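Local coordinates for phosphoribosylaminoimidazole carboxylase (Treponema denticola, PDB 5C5D), which catalyses the reversible carboxylation of 5-aminoimidazole ribonucleotide (AIR) with CO2 to 4-carboxy-5-aminoimidazole ribonucleotide (CAIR) in de novo purine biosynthesis, at residues 120-125 and 137-142; 62-65 and 71-74; 6-11 and 48-53. The protein carries 1 engineered substitution. All blocks are in the same frame, centred on the assembly; numbering follows the deposited sequence. Where two conformers were deposited one is given.

The segments of interaction 3 come first in the chain, then those of interaction 2, then interaction 1. Interactions 2 and 3 belong to one block: strands 4-9 and 60-65 are neighbours in the parallel sheet, I6 O and L8 O take probable hydrogen bonds from I63 N and I65 N, and the contact centres lie about 9 Å apart. Helices 43-54 and 72-79 are the helical partners there. Interaction 1 pairs the last two helices across the chain's centre, about 21 Å from interaction 2 and 23 Å from interaction 3, yet A120 O packs on I63 CD1 at 4.0 Å. Thus the sheet block adjoins the substrate-binding loops, while the C-terminal helix pair lies away from them.

Interaction 1 of 3, residues 120-125 and 137-142; sequences AALLAA and DSVKSY
L122 and A125 of helix 117-129 face V139 and Y142 of helix 133-157, two side chains three residues apart on each helix. L122 and Y142 both have CG anti to the backbone N (chi1 -179° and -177°), which sends leucine and ring out from their helices into the space between them. L122 CD1 lies 3.9 Å from Y142 CD2, approaching the ring obliquely, and the other leucine methyl, L122 CD2, is 4.1 Å from Y142 CE2. One turn earlier on helix 133-157, the two branches of V139 divide the work: CG2 rests on A125 CB at 3.8 Å, and CG1 turns to L122 CD1 at 4.3 Å. The small alanine is consistent with the close approach of the backbones here, the CA atoms of A125 and V139 being 7.0 Å apart. The Y142 ring also meets F28, and its OH is held by E24 OE2, so the polar end of an otherwise apolar contact is satisfied. The second subunit joins in, its S110 packing on L122 and its K81 on V139. With the short-segment axes 10.6 Å apart and inclined at 140°, this is the apolar seam of an antiparallel helical hairpin.

Interaction 2 of 3, residues 62-65 and 71-74; sequences YITI and ALSG
T64 has its OG1 between the backbone N and the carbonyl carbon (chi1 49°), while S73 sets OG beside its own backbone N (chi1 -63°), which brings the two oxygens within hydrogen-bonding distance between the end of strand 60-65 and the first turn of helix 72-79. They hydrogen-bond at 2.6 Å from T64 OG1 to S73 OG, a short bond, and the backbones come close, with the CA atoms of the same two residues 5.3 Å apart. A water reinforces the join: it lies 2.8 Å from T64 OG1 and donates to S73 O, also at 2.8 Å, so strand side chain and helix backbone are tied a second time. L72 adds van der Waals packing: its CD2 methyl lies 3.8 Å from I65 O and, more loosely, 4.4 Å from T64 CB. The I65 side chain leaves from the other face of the strand and packs on H17, A18 and I21 of helix 15-27, within about 4 Å of the side chain of D14, a substrate-binding residue. The loop joining the two segments carries the substrate-binding residues G67 and S69, so this contact closes its base at the start of the beta-alpha-beta crossover to strand 84-86. T64 OG1 also bonds I85 O, which can only accept, and S73 OG bonds N70 ND2, an amide donor. This connected network should fix the rotation of both buried hydroxyls, and its ends suggest a relay from N70 to I85 O, without settling the proton between the two.

Interaction 3 of 3, residues 6-11 and 48-53; sequences IILMGS and SMLKEY
The helix-on-sheet layer of this alpha/beta fold is built here by I6 and L8 packing on M49, L50 and Y53: strand 4-9 of the parallel sheet lies under helix 43-54, which runs almost exactly against it (176° between the axes of the two short segments, 11.5 Å apart). CG1 of I6 lies over one face of the Y53 ring, offset toward the rim. It is 3.7 Å from the centroid of that ring and 15° off the ring normal, a CH-pi contact, while I6 CG2 reaches Y53 CE2 at 4.0 Å. One turn earlier on the helix, M49 extends through chi1 and chi2 and bends only at chi3 (-62°), presenting SD to L8 CD1 at 3.9 Å. The other methyl of L8, CD2, meets L50 CD2 more loosely at 4.5 Å. Y53 OH hydrogen-bonds R35 NH1 of strand 31-36, L72 and V76 of helix 72-79 also pack on L8, and D154 of a neighbouring subunit touches M49. I7 and M9 turn to the reverse face of the sheet, where helix 15-27 lies, so strand 4-9 is sandwiched between helices. Helix 43-54 itself is the crossover from strand 31-36 to strand 60-65, passing over the strand between them.

Interaction 1 of 3, residues 120-125 and 137-142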
loop_
_atom_site.group_PDB
_atom_site.type_symbol
_atom_site.label_atom_id
_atom_site.label_comp_id
_atom_site.label_asym_id
_atom_site.label_seq_id
_atom_site.Cartn_x
_atom_site.Cartn_y
_atom_site.Cartn_z
ATOM N N ALA D 120 15.220 14.019 -15.570
ATOM C CA ALA D 120 14.837 15.412 -15.360
ATOM C C ALA D 120 15.669 16.307 -16.296
ATOM O O ALA D 120 15.170 17.271 -16.901
ATOM C CB ALA D 120 15.022 15.831 -13.898
ATOM N N ALA D 121 16.941 15.981 -16.452
ATOM C CA ALA D 121 17.804 16.720 -17.384
ATOM C C ALA D 121 17.363 16.552 -18.826
ATOM O O ALA D 121 17.325 17.523 -19.585
ATOM C CB ALA D 121 19.235 16.271 -17.232
ATOM N N LEU D 122 17.015 15.329 -19.208
ATOM C CA LEU D 122 16.566 15.076 -20.573
ATOM C C LEU D 122 15.264 15.787 -20.873
ATOM O O LEU D 122 15.115 16.374 -21.960
ATOM C CB LEU D 122 16.409 13.560 -20.804
ATOM C CG LEU D 122 15.964 13.104 -22.193
ATOM C CD1 LEU D 122 16.940 13.512 -23.276
ATOM C CD2 LEU D 122 15.741 11.592 -22.194
ATOM N N LEU D 123 14.337 15.773 -19.918
ATOM C CA LEU D 123 13.081 16.483 -20.126
ATOM C C LEU D 123 13.362 17.957 -20.295
ATOM O O LEU D 123 12.781 18.604 -21.161
ATOM C CB LEU D 123 12.106 16.276 -18.963
ATOM C CG LEU D 123 10.851 17.178 -18.962
ATOM C CD1 LEU D 123 9.980 16.930 -20.161
ATOM C CD2 LEU D 123 10.053 16.962 -17.693
ATOM N N ALA D 124 14.216 18.512 -19.443
ATOM C CA ALA D 124 14.535 19.942 -19.581
ATOM C C ALA D 124 15.085 20.215 -20.989
ATOM O O ALA D 124 14.689 21.182 -21.668
ATOM C CB ALA D 124 15.519 20.382 -18.539
ATOM N N ALA D 125 16.027 19.391 -21.428
ATOM C CA ALA D 125 16.616 19.593 -22.743
ATOM C C ALA D 125 15.544 19.511 -23.818
ATOM O O ALA D 125 15.540 20.306 -24.769
ATOM C CB ALA D 125 17.741 18.552 -22.987
ATOM N N ASP D 137 19.542 18.756 -31.676
ATOM C CA ASP D 137 20.611 17.899 -32.197
ATOM C C ASP D 137 21.290 17.063 -31.103
ATOM O O ASP D 137 21.574 15.865 -31.283
ATOM C CB ASP D 137 21.668 18.752 -32.923
ATOM C CG ASP D 137 21.153 19.346 -34.217
ATOM O OD1 ASP D 137 20.163 18.823 -34.765
ATOM O OD2 ASP D 137 21.747 20.341 -34.688
ATOM N N SER D 138 21.555 17.701 -29.973
ATOM C CA SER D 138 22.173 17.021 -28.838
ATOM C C SER D 138 21.285 15.937 -28.265
ATOM O O SER D 138 21.752 14.852 -27.916
ATOM C CB SER D 138 22.497 18.017 -27.737
ATOM O OG SER D 138 23.595 18.806 -28.101
ATOM N N VAL D 139 20.002 16.246 -28.137
ATOM C CA VAL D 139 19.028 15.271 -27.652
ATOM C C VAL D 139 19.020 14.069 -28.588
ATOM O O VAL D 139 18.974 12.923 -28.141
ATOM C CB VAL D 139 17.595 15.854 -27.568
ATOM C CG1 VAL D 139 16.542 14.730 -27.422
ATOM C CG2 VAL D 139 17.484 16.841 -26.415
ATOM N N LYS D 140 19.036 14.327 -29.887
ATOM C CA LYS D 140 18.959 13.232 -30.850
ATOM C C LYS D 140 20.192 12.326 -30.739
ATOM O O LYS D 140 20.066 11.114 -30.703
ATOM C CB LYS D 140 18.819 13.790 -32.271
ATOM C CG LYS D 140 18.857 12.757 -33.373
ATOM C CD LYS D 140 18.654 13.446 -34.726
ATOM C CE LYS D 140 19.456 12.804 -35.856
ATOM N NZ LYS D 140 18.708 11.731 -36.565
ATOM N N SER D 141 21.373 12.924 -30.638
ATOM C CA SER D 141 22.605 12.158 -30.475
ATOM C C SER D 141 22.540 11.288 -29.198
ATOM O O SER D 141 22.911 10.109 -29.205
ATOM C CB SER D 141 23.808 13.099 -30.452
ATOM O OG SER D 141 24.985 12.396 -30.110
ATOM N N TYR D 142 22.024 11.868 -28.119
ATOM C CA TYR D 142 21.888 11.194 -26.822
ATOM C C TYR D 142 20.963 10.000 -26.893
ATOM O O TYR D 142 21.284 8.899 -26.430
ATOM C CB TYR D 142 21.360 12.206 -25.814
ATOM C CG TYR D 142 21.196 11.782 -24.377
ATOM C CD1 TYR D 142 22.198 12.027 -23.448
ATOM C CD2 TYR D 142 19.993 11.248 -23.922
ATOM C CE1 TYR D 142 22.031 11.699 -22.125
ATOM C CE2 TYR D 142 19.814 10.910 -22.596
ATOM C CZ TYR D 142 20.838 11.131 -21.702
ATOM O OH TYR D 142 20.664 10.802 -20.377
#

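Interaction 2 of 3, residues 62-65 and 71-74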
loop_
_atom_site.group_PDB
_atom_site.type_symbol
_atom_site.label_atom_id
_atom_site.label_comp_id
_atom_site.label_asym_id
_atom_site.label_seq_id
_atom_site.Cartn_x
_atom_site.Cartn_y
_atom_site.Cartn_z
ATOM N N TYR D 62 13.091 25.617 -13.900
ATOM C CA TYR D 62 13.502 25.306 -12.544
ATOM C C TYR D 62 13.296 23.831 -12.309
ATOM O O TYR D 62 12.233 23.315 -12.643
ATOM C CB TYR D 62 12.690 26.134 -11.544
ATOM C CG TYR D 62 12.865 27.625 -11.728
ATOM C CD1 TYR D 62 12.158 28.306 -12.706
ATOM C CD2 TYR D 62 13.717 28.354 -10.914
ATOM C CE1 TYR D 62 12.322 29.672 -12.882
ATOM C CE2 TYR D 62 13.871 29.700 -11.061
ATOM C CZ TYR D 62 13.167 30.370 -12.047
ATOM O OH TYR D 62 13.315 31.732 -12.244
ATOM N N ILE D 63 14.301 23.166 -11.753
ATOM C CA ILE D 63 14.160 21.772 -11.318
ATOM C C ILE D 63 14.251 21.807 -9.800
ATOM O O ILE D 63 15.274 22.220 -9.244
ATOM C CB ILE D 63 15.215 20.851 -11.933
ATOM C CG1 ILE D 63 15.102 20.842 -13.454
ATOM C CG2 ILE D 63 15.077 19.431 -11.379
ATOM C CD1 ILE D 63 16.219 20.005 -14.140
ATOM N N THR D 64 13.188 21.368 -9.133
ATOM C CA THR D 64 13.065 21.496 -7.691
ATOM C C THR D 64 13.164 20.156 -6.988
ATOM O O THR D 64 12.514 19.189 -7.349
ATOM C CB THR D 64 11.752 22.186 -7.344
ATOM O OG1 THR D 64 10.694 21.524 -8.072
ATOM C CG2 THR D 64 11.844 23.671 -7.717
ATOM N N ILE D 65 14.058 20.125 -6.016
ATOM C CA ILE D 65 14.417 18.905 -5.285
ATOM C C ILE D 65 14.131 19.024 -3.801
ATOM O O ILE D 65 14.773 19.795 -3.130
ATOM C CB ILE D 65 15.907 18.618 -5.424
ATOM C CG1 ILE D 65 16.286 18.478 -6.904
ATOM C CG2 ILE D 65 16.300 17.341 -4.708
ATOM C CD1 ILE D 65 17.806 18.588 -7.102
ATOM N N ALA D 71 7.068 20.376 -0.421
ATOM C CA ALA D 71 6.344 21.637 -0.572
ATOM C C ALA D 71 7.091 22.590 -1.501
ATOM O O ALA D 71 6.503 23.542 -2.003
ATOM C CB ALA D 71 6.143 22.296 0.771
ATOM N N LEU D 72 8.368 22.343 -1.753
ATOM C CA LEU D 72 9.170 23.277 -2.574
ATOM C C LEU D 72 8.699 23.351 -4.013
ATOM O O LEU D 72 8.618 24.438 -4.581
ATOM C CB LEU D 72 10.633 22.863 -2.549
ATOM C CG LEU D 72 11.614 23.778 -3.274
ATOM C CD1 LEU D 72 11.698 25.143 -2.644
ATOM C CD2 LEU D 72 12.987 23.129 -3.268
ATOM N N SER D 73 8.384 22.212 -4.614
ATOM C CA SER D 73 8.082 22.222 -6.032
ATOM C C SER D 73 6.823 23.073 -6.304
ATOM O O SER D 73 6.824 23.897 -7.213
ATOM C CB SER D 73 7.930 20.809 -6.589
ATOM O OG SER D 73 9.162 20.094 -6.466
ATOM N N GLY D 74 5.764 22.904 -5.515
ATOM C CA GLY D 74 4.576 23.720 -5.689
ATOM C C GLY D 74 4.795 25.189 -5.385
ATOM O O GLY D 74 4.201 26.045 -6.031
HETATM O O HOH W 1 8.710 23.173 -9.151
#

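Interaction 3 of 3, residues 6-11 and 48-53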
loop_
_atom_site.group_PDB
_atom_site.type_symbol
_atom_site.label_atom_id
_atom_site.label_comp_id
_atom_site.label_asym_id
_atom_site.label_seq_id
_atom_site.Cartn_x
_atom_site.Cartn_y
_atom_site.Cartn_z
ATOM N N ILE D 6 17.715 26.284 -13.417
ATOM C CA ILE D 6 18.008 26.545 -12.034
ATOM C C ILE D 6 17.624 25.293 -11.275
ATOM O O ILE D 6 16.463 24.911 -11.260
ATOM C CB ILE D 6 17.222 27.749 -11.483
ATOM C CG1 ILE D 6 17.569 29.031 -12.255
ATOM C CG2 ILE D 6 17.491 27.887 -9.996
ATOM C CD1 ILE D 6 16.751 29.272 -13.532
ATOM N N ILE D 7 18.614 24.683 -10.638
ATOM C CA ILE D 7 18.390 23.498 -9.815
ATOM C C ILE D 7 18.324 23.954 -8.388
ATOM O O ILE D 7 19.338 24.390 -7.836
ATOM C CB ILE D 7 19.509 22.470 -9.989
ATOM C CG1 ILE D 7 19.651 22.112 -11.463
ATOM C CG2 ILE D 7 19.211 21.216 -9.151
ATOM C CD1 ILE D 7 20.873 21.248 -11.765
ATOM N N LEU D 8 17.137 23.909 -7.792
ATOM C CA LEU D 8 16.929 24.416 -6.435
ATOM C C LEU D 8 16.532 23.294 -5.498
ATOM O O LEU D 8 15.532 22.597 -5.736
ATOM C CB LEU D 8 15.853 25.509 -6.431
ATOM C CG LEU D 8 15.451 25.995 -5.041
ATOM C CD1 LEU D 8 16.616 26.603 -4.272
ATOM C CD2 LEU D 8 14.309 26.990 -5.171
ATOM N N MET D 9 17.318 23.103 -4.442
ATOM C CA MET D 9 17.071 22.009 -3.519
ATOM C C MET D 9 16.762 22.542 -2.118
ATOM O O MET D 9 17.252 23.600 -1.729
ATOM C CB MET D 9 18.294 21.088 -3.478
ATOM C CG MET D 9 19.424 21.678 -2.717
ATOM S SD MET D 9 20.954 20.711 -2.934
ATOM C CE MET D 9 21.531 21.402 -4.473
ATOM N N GLY D 10 15.964 21.791 -1.368
ATOM C CA GLY D 10 15.507 22.239 -0.068
ATOM C C GLY D 10 16.566 22.141 0.994
ATOM O O GLY D 10 16.502 22.856 1.984
ATOM N N SER D 11 17.532 21.258 0.782
ATOM C CA SER D 11 18.588 21.021 1.759
ATOM C C SER D 11 19.900 20.639 1.098
ATOM O O SER D 11 19.916 19.936 0.085
ATOM C CB SER D 11 18.170 19.901 2.715
ATOM O OG SER D 11 19.266 19.446 3.479
ATOM N N SER D 48 13.390 35.774 -2.825
ATOM C CA SER D 48 14.393 36.720 -3.277
ATOM C C SER D 48 15.212 36.136 -4.424
ATOM O O SER D 48 15.470 36.813 -5.427
ATOM C CB SER D 48 15.291 37.128 -2.110
ATOM O OG SER D 48 14.588 38.027 -1.285
ATOM N N MET D 49 15.593 34.875 -4.281
ATOM C CA MET D 49 16.347 34.159 -5.298
ATOM C C MET D 49 15.552 34.011 -6.580
ATOM O O MET D 49 16.073 34.257 -7.673
ATOM C CB MET D 49 16.719 32.778 -4.779
ATOM C CG MET D 49 17.559 31.980 -5.697
ATOM S SD MET D 49 17.522 30.295 -5.075
ATOM C CE MET D 49 18.281 30.576 -3.479
ATOM N N LEU D 50 14.297 33.613 -6.440
ATOM C CA LEU D 50 13.455 33.425 -7.619
ATOM C C LEU D 50 13.261 34.760 -8.351
ATOM O O LEU D 50 13.240 34.778 -9.590
ATOM C CB LEU D 50 12.105 32.831 -7.258
ATOM C CG LEU D 50 12.112 31.425 -6.673
ATOM C CD1 LEU D 50 10.693 30.958 -6.398
ATOM C CD2 LEU D 50 12.807 30.437 -7.608
ATOM N N LYS D 51 13.133 35.870 -7.624
ATOM C CA LYS D 51 12.944 37.160 -8.305
ATOM C C LYS D 51 14.159 37.499 -9.165
ATOM O O LYS D 51 14.029 38.065 -10.255
ATOM C CB LYS D 51 12.667 38.288 -7.310
ATOM C CG LYS D 51 11.267 38.225 -6.734
ATOM C CD LYS D 51 10.975 39.415 -5.820
ATOM C CE LYS D 51 9.594 39.315 -5.194
ATOM N NZ LYS D 51 9.408 40.389 -4.162
ATOM N N GLU D 52 15.345 37.168 -8.672
ATOM C CA GLU D 52 16.562 37.437 -9.431
ATOM C C GLU D 52 16.597 36.620 -10.737
ATOM O O GLU D 52 16.871 37.182 -11.805
ATOM C CB GLU D 52 17.803 37.133 -8.590
ATOM C CG GLU D 52 18.029 38.141 -7.468
ATOM C CD GLU D 52 18.998 37.654 -6.406
ATOM O OE1 GLU D 52 19.515 36.525 -6.524
ATOM O OE2 GLU D 52 19.238 38.409 -5.444
ATOM N N TYR D 53 16.304 35.321 -10.667
ATOM C CA TYR D 53 16.331 34.469 -11.869
ATOM C C TYR D 53 15.196 34.841 -12.830
ATOM O O TYR D 53 15.380 34.853 -14.051
ATOM C CB TYR D 53 16.243 32.971 -11.520
ATOM C CG TYR D 53 17.533 32.472 -10.893
ATOM C CD1 TYR D 53 18.712 32.441 -11.626
ATOM C CD2 TYR D 53 17.556 32.041 -9.587
ATOM C CE1 TYR D 53 19.896 31.985 -11.063
ATOM C CE2 TYR D 53 18.736 31.559 -9.007
ATOM C CZ TYR D 53 19.894 31.550 -9.749
ATOM O OH TYR D 53 21.058 31.103 -9.182
#